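Local coordinates for protein putative phosphomannomutase (Thermus thermophilus, PDB 1TUO) that probably interconverts sugar phosphates as a magnesium-dependent phosphohexose mutase, with phosphomannomutase or phosphopentomutase activity proposed, at residues M8-F14 against I136-E142. Numbering follows the deposited sequence.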
ATOM      1  N   MET A   8     -35.276   3.558   8.040  1.00 61.72           N
ATOM      2  CA  MET A   8     -35.277   2.598   6.899  1.00 60.96           C
ATOM      3  C   MET A   8     -34.060   1.678   6.930  1.00 60.02           C
ATOM      4  O   MET A   8     -33.370   1.577   7.946  1.00 59.97           O
ATOM      5  CB  MET A   8     -35.309   3.356   5.568  1.00 62.05           C
ATOM      6  CG  MET A   8     -36.622   4.067   5.293  1.00 63.46           C
ATOM      7  SD  MET A   8     -38.009   2.914   5.181  1.00 65.96           S
ATOM      8  CE  MET A   8     -37.995   2.534   3.421  1.00 64.33           C
ATOM      9  N   SER A   9     -33.807   1.010   5.808  1.00 58.40           N
ATOM     10  CA  SER A   9     -32.681   0.093   5.692  1.00 56.20           C
ATOM     11  C   SER A   9     -31.365   0.795   6.003  1.00 54.36           C
ATOM     12  O   SER A   9     -31.261   2.016   5.901  1.00 54.32           O
ATOM     13  CB  SER A   9     -32.623  -0.497   4.281  1.00 56.70           C
ATOM     14  OG  SER A   9     -31.534  -1.395   4.152  1.00 56.97           O
ATOM     15  N   ALA A  10     -30.363   0.010   6.383  1.00 52.20           N
ATOM     16  CA  ALA A  10     -29.053   0.550   6.713  1.00 50.16           C
ATOM     17  C   ALA A  10     -28.399   1.183   5.492  1.00 48.67           C
ATOM     18  O   ALA A  10     -28.103   0.500   4.514  1.00 47.83           O
ATOM     19  CB  ALA A  10     -28.161  -0.552   7.265  1.00 50.05           C
ATOM     20  N   PRO A  11     -28.170   2.504   5.533  1.00 47.36           N
ATOM     21  CA  PRO A  11     -27.538   3.186   4.400  1.00 46.47           C
ATOM     22  C   PRO A  11     -26.069   2.780   4.278  1.00 44.99           C
ATOM     23  O   PRO A  11     -25.320   2.830   5.252  1.00 44.60           O
ATOM     24  CB  PRO A  11     -27.715   4.661   4.748  1.00 47.20           C
ATOM     25  CG  PRO A  11     -27.653   4.654   6.246  1.00 47.79           C
ATOM     26  CD  PRO A  11     -28.513   3.462   6.598  1.00 47.53           C
ATOM     27  N   ILE A  12     -25.670   2.370   3.079  1.00 43.22           N
ATOM     28  CA  ILE A  12     -24.297   1.946   2.833  1.00 42.25           C
ATOM     29  C   ILE A  12     -23.463   3.075   2.242  1.00 43.24           C
ATOM     30  O   ILE A  12     -23.458   3.280   1.026  1.00 43.55           O
ATOM     31  CB  ILE A  12     -24.257   0.744   1.869  1.00 40.65           C
ATOM     32  CG1 ILE A  12     -24.997  -0.444   2.487  1.00 40.03           C
ATOM     33  CG2 ILE A  12     -22.818   0.371   1.559  1.00 39.96           C
ATOM     34  CD1 ILE A  12     -25.114  -1.637   1.570  1.00 39.26           C
ATOM     35  N   ARG A  13     -22.757   3.803   3.102  1.00 43.18           N
ATOM     36  CA  ARG A  13     -21.922   4.912   2.654  1.00 43.86           C
ATOM     37  C   ARG A  13     -20.471   4.467   2.503  1.00 43.66           C
ATOM     38  O   ARG A  13     -19.917   3.814   3.387  1.00 43.25           O
ATOM     39  CB  ARG A  13     -21.994   6.073   3.651  1.00 45.09           C
ATOM     40  CG  ARG A  13     -23.408   6.482   4.033  1.00 46.85           C
ATOM     41  CD  ARG A  13     -23.407   7.745   4.886  1.00 47.78           C
ATOM     42  NE  ARG A  13     -24.735   8.046   5.419  1.00 49.79           N
ATOM     43  CZ  ARG A  13     -25.818   8.256   4.675  1.00 49.98           C
ATOM     44  NH1 ARG A  13     -26.980   8.521   5.258  1.00 50.43           N
ATOM     45  NH2 ARG A  13     -25.743   8.204   3.351  1.00 49.63           N
ATOM     46  N   PHE A  14     -19.856   4.826   1.383  1.00 43.68           N
ATOM     47  CA  PHE A  14     -18.469   4.458   1.135  1.00 44.34           C
ATOM     48  C   PHE A  14     -17.506   5.336   1.923  1.00 46.52           C
ATOM     49  O   PHE A  14     -17.886   6.392   2.431  1.00 47.51           O
ATOM     50  CB  PHE A  14     -18.149   4.557  -0.358  1.00 42.61           C
ATOM     51  CG  PHE A  14     -18.816   3.502  -1.198  1.00 39.06           C
ATOM     52  CD1 PHE A  14     -18.403   3.286  -2.511  1.00 38.61           C
ATOM     53  CD2 PHE A  14     -19.858   2.731  -0.689  1.00 38.00           C
ATOM     54  CE1 PHE A  14     -19.016   2.321  -3.301  1.00 36.69           C
ATOM     55  CE2 PHE A  14     -20.476   1.764  -1.472  1.00 36.70           C
ATOM     56  CZ  PHE A  14     -20.052   1.560  -2.784  1.00 36.13           C
ATOM     57  N   ILE A 136     -21.292   4.370  -7.915  1.00 21.83           N
ATOM     58  CA  ILE A 136     -21.644   3.057  -7.396  1.00 20.71           C
ATOM     59  C   ILE A 136     -22.458   3.199  -6.104  1.00 19.92           C
ATOM     60  O   ILE A 136     -23.464   2.514  -5.910  1.00 20.28           O
ATOM     61  CB  ILE A 136     -20.361   2.218  -7.127  1.00 19.79           C
ATOM     62  CG1 ILE A 136     -19.653   1.928  -8.458  1.00 20.03           C
ATOM     63  CG2 ILE A 136     -20.716   0.924  -6.429  1.00 20.58           C
ATOM     64  CD1 ILE A 136     -18.224   1.394  -8.304  1.00 21.45           C
ATOM     65  N   GLU A 137     -22.024   4.103  -5.234  1.00 20.22           N
ATOM     66  CA  GLU A 137     -22.702   4.332  -3.959  1.00 21.59           C
ATOM     67  C   GLU A 137     -24.155   4.741  -4.183  1.00 22.24           C
ATOM     68  O   GLU A 137     -25.059   4.300  -3.473  1.00 21.20           O
ATOM     69  CB  GLU A 137     -21.991   5.436  -3.177  1.00 24.29           C
ATOM     70  CG  GLU A 137     -22.600   5.724  -1.812  1.00 26.82           C
ATOM     71  CD  GLU A 137     -21.999   6.959  -1.166  1.00 29.00           C
ATOM     72  OE1 GLU A 137     -21.657   6.895   0.029  1.00 30.06           O
ATOM     73  OE2 GLU A 137     -21.874   7.995  -1.854  1.00 31.69           O
ATOM     74  N   ALA A 138     -24.365   5.591  -5.180  1.00 21.93           N
ATOM     75  CA  ALA A 138     -25.704   6.077  -5.491  1.00 22.48           C
ATOM     76  C   ALA A 138     -26.660   4.967  -5.918  1.00 22.41           C
ATOM     77  O   ALA A 138     -27.874   5.089  -5.743  1.00 23.90           O
ATOM     78  CB  ALA A 138     -25.621   7.145  -6.583  1.00 22.33           C
ATOM     79  N   LEU A 139     -26.114   3.885  -6.467  1.00 20.81           N
ATOM     80  CA  LEU A 139     -26.927   2.771  -6.944  1.00 21.32           C
ATOM     81  C   LEU A 139     -27.213   1.654  -5.942  1.00 20.44           C
ATOM     82  O   LEU A 139     -27.826   0.650  -6.298  1.00 20.88           O
ATOM     83  CB  LEU A 139     -26.282   2.167  -8.191  1.00 22.13           C
ATOM     84  CG  LEU A 139     -26.251   3.078  -9.419  1.00 22.32           C
ATOM     85  CD1 LEU A 139     -25.350   2.464 -10.482  1.00 21.60           C
ATOM     86  CD2 LEU A 139     -27.671   3.259  -9.949  1.00 24.69           C
ATOM     87  N   VAL A 140     -26.779   1.815  -4.698  1.00 20.29           N
ATOM     88  CA  VAL A 140     -27.033   0.782  -3.693  1.00 22.21           C
ATOM     89  C   VAL A 140     -28.527   0.722  -3.386  1.00 23.42           C
ATOM     90  O   VAL A 140     -29.116   1.705  -2.938  1.00 24.73           O
ATOM     91  CB  VAL A 140     -26.261   1.058  -2.385  1.00 20.96           C
ATOM     92  CG1 VAL A 140     -26.635   0.018  -1.333  1.00 22.16           C
ATOM     93  CG2 VAL A 140     -24.758   1.008  -2.645  1.00 20.70           C
ATOM     94  N   PRO A 141     -29.159  -0.435  -3.628  1.00 24.03           N
ATOM     95  CA  PRO A 141     -30.594  -0.602  -3.371  1.00 26.09           C
ATOM     96  C   PRO A 141     -30.859  -0.821  -1.887  1.00 27.83           C
ATOM     97  O   PRO A 141     -29.967  -1.224  -1.147  1.00 24.92           O
ATOM     98  CB  PRO A 141     -30.941  -1.829  -4.194  1.00 25.13           C
ATOM     99  CG  PRO A 141     -29.711  -2.674  -4.021  1.00 25.90           C
ATOM    100  CD  PRO A 141     -28.584  -1.670  -4.195  1.00 24.61           C
ATOM    101  N   GLU A 142     -32.088  -0.556  -1.458  1.00 30.93           N
ATOM    102  CA  GLU A 142     -32.440  -0.740  -0.055  1.00 34.37           C
ATOM    103  C   GLU A 142     -32.420  -2.219   0.273  1.00 35.91           C
ATOM    104  O   GLU A 142     -32.060  -2.625   1.380  1.00 35.93           O
ATOM    105  CB  GLU A 142     -33.833  -0.173   0.223  1.00 36.21           C
ATOM    106  CG  GLU A 142     -33.901   1.337   0.147  1.00 40.59           C
ATOM    107  CD  GLU A 142     -32.992   1.999   1.162  1.00 42.94           C
ATOM    108  OE1 GLU A 142     -33.229   1.821   2.376  1.00 45.24           O
ATOM    109  OE2 GLU A 142     -32.038   2.691   0.747  1.00 44.26           O
TER
HETATM  110  O   HOH W   1     -25.462   4.122  -0.679  1.00 29.54           O
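Glu137 meets Phe14 twice, once with its aliphatic stem and once with its carboxylate. Its CB stands over the centre of the phenyl ring, 4.0 Å from the centroid and almost on the ring normal, a CH-pi contact. With CG anti to the backbone N (chi1 -178°) and the chain extended beyond, OE1 is carried past the ring to the Phe14 backbone, whose N donates to it at 3.1 Å, approaching from above the carboxylate plane. Glutamate suits this place because its methylenes can cover an aromatic face while its end accepts from the main-chain N-H of Phe14, which lies in a loop. At the ring's edge, near its plane, CG2 of Ile136 lies 3.8 Å from Phe14 CZ; a branched side chain brings a methyl there from the helix turn. Further along, Ile12 and Val140 cross at about a right angle, Ile12 CD1 resting 3.7 Å from Val140 CG1. One water donates to both Ile12 O and Glu137 O (2.8 Å each), linking the loop to the helix end. Ser9 closes the far end: its small side chain lets OG reach Glu142 O at 3.1 Å, in the carbonyl plane and on a lone pair, while the Glu142 chain, bent at chi2, sets OE1 3.1 Å from Ser9 CB. The loop before strand 19-22 is thereby joined to the last turn of helix 130-138 and the loop that follows it, within the alpha/beta/alpha domain I, and helix 29-45 packs against Ile12 and Phe14, its Arg34 bonding to both Ala10 O and Pro141 O.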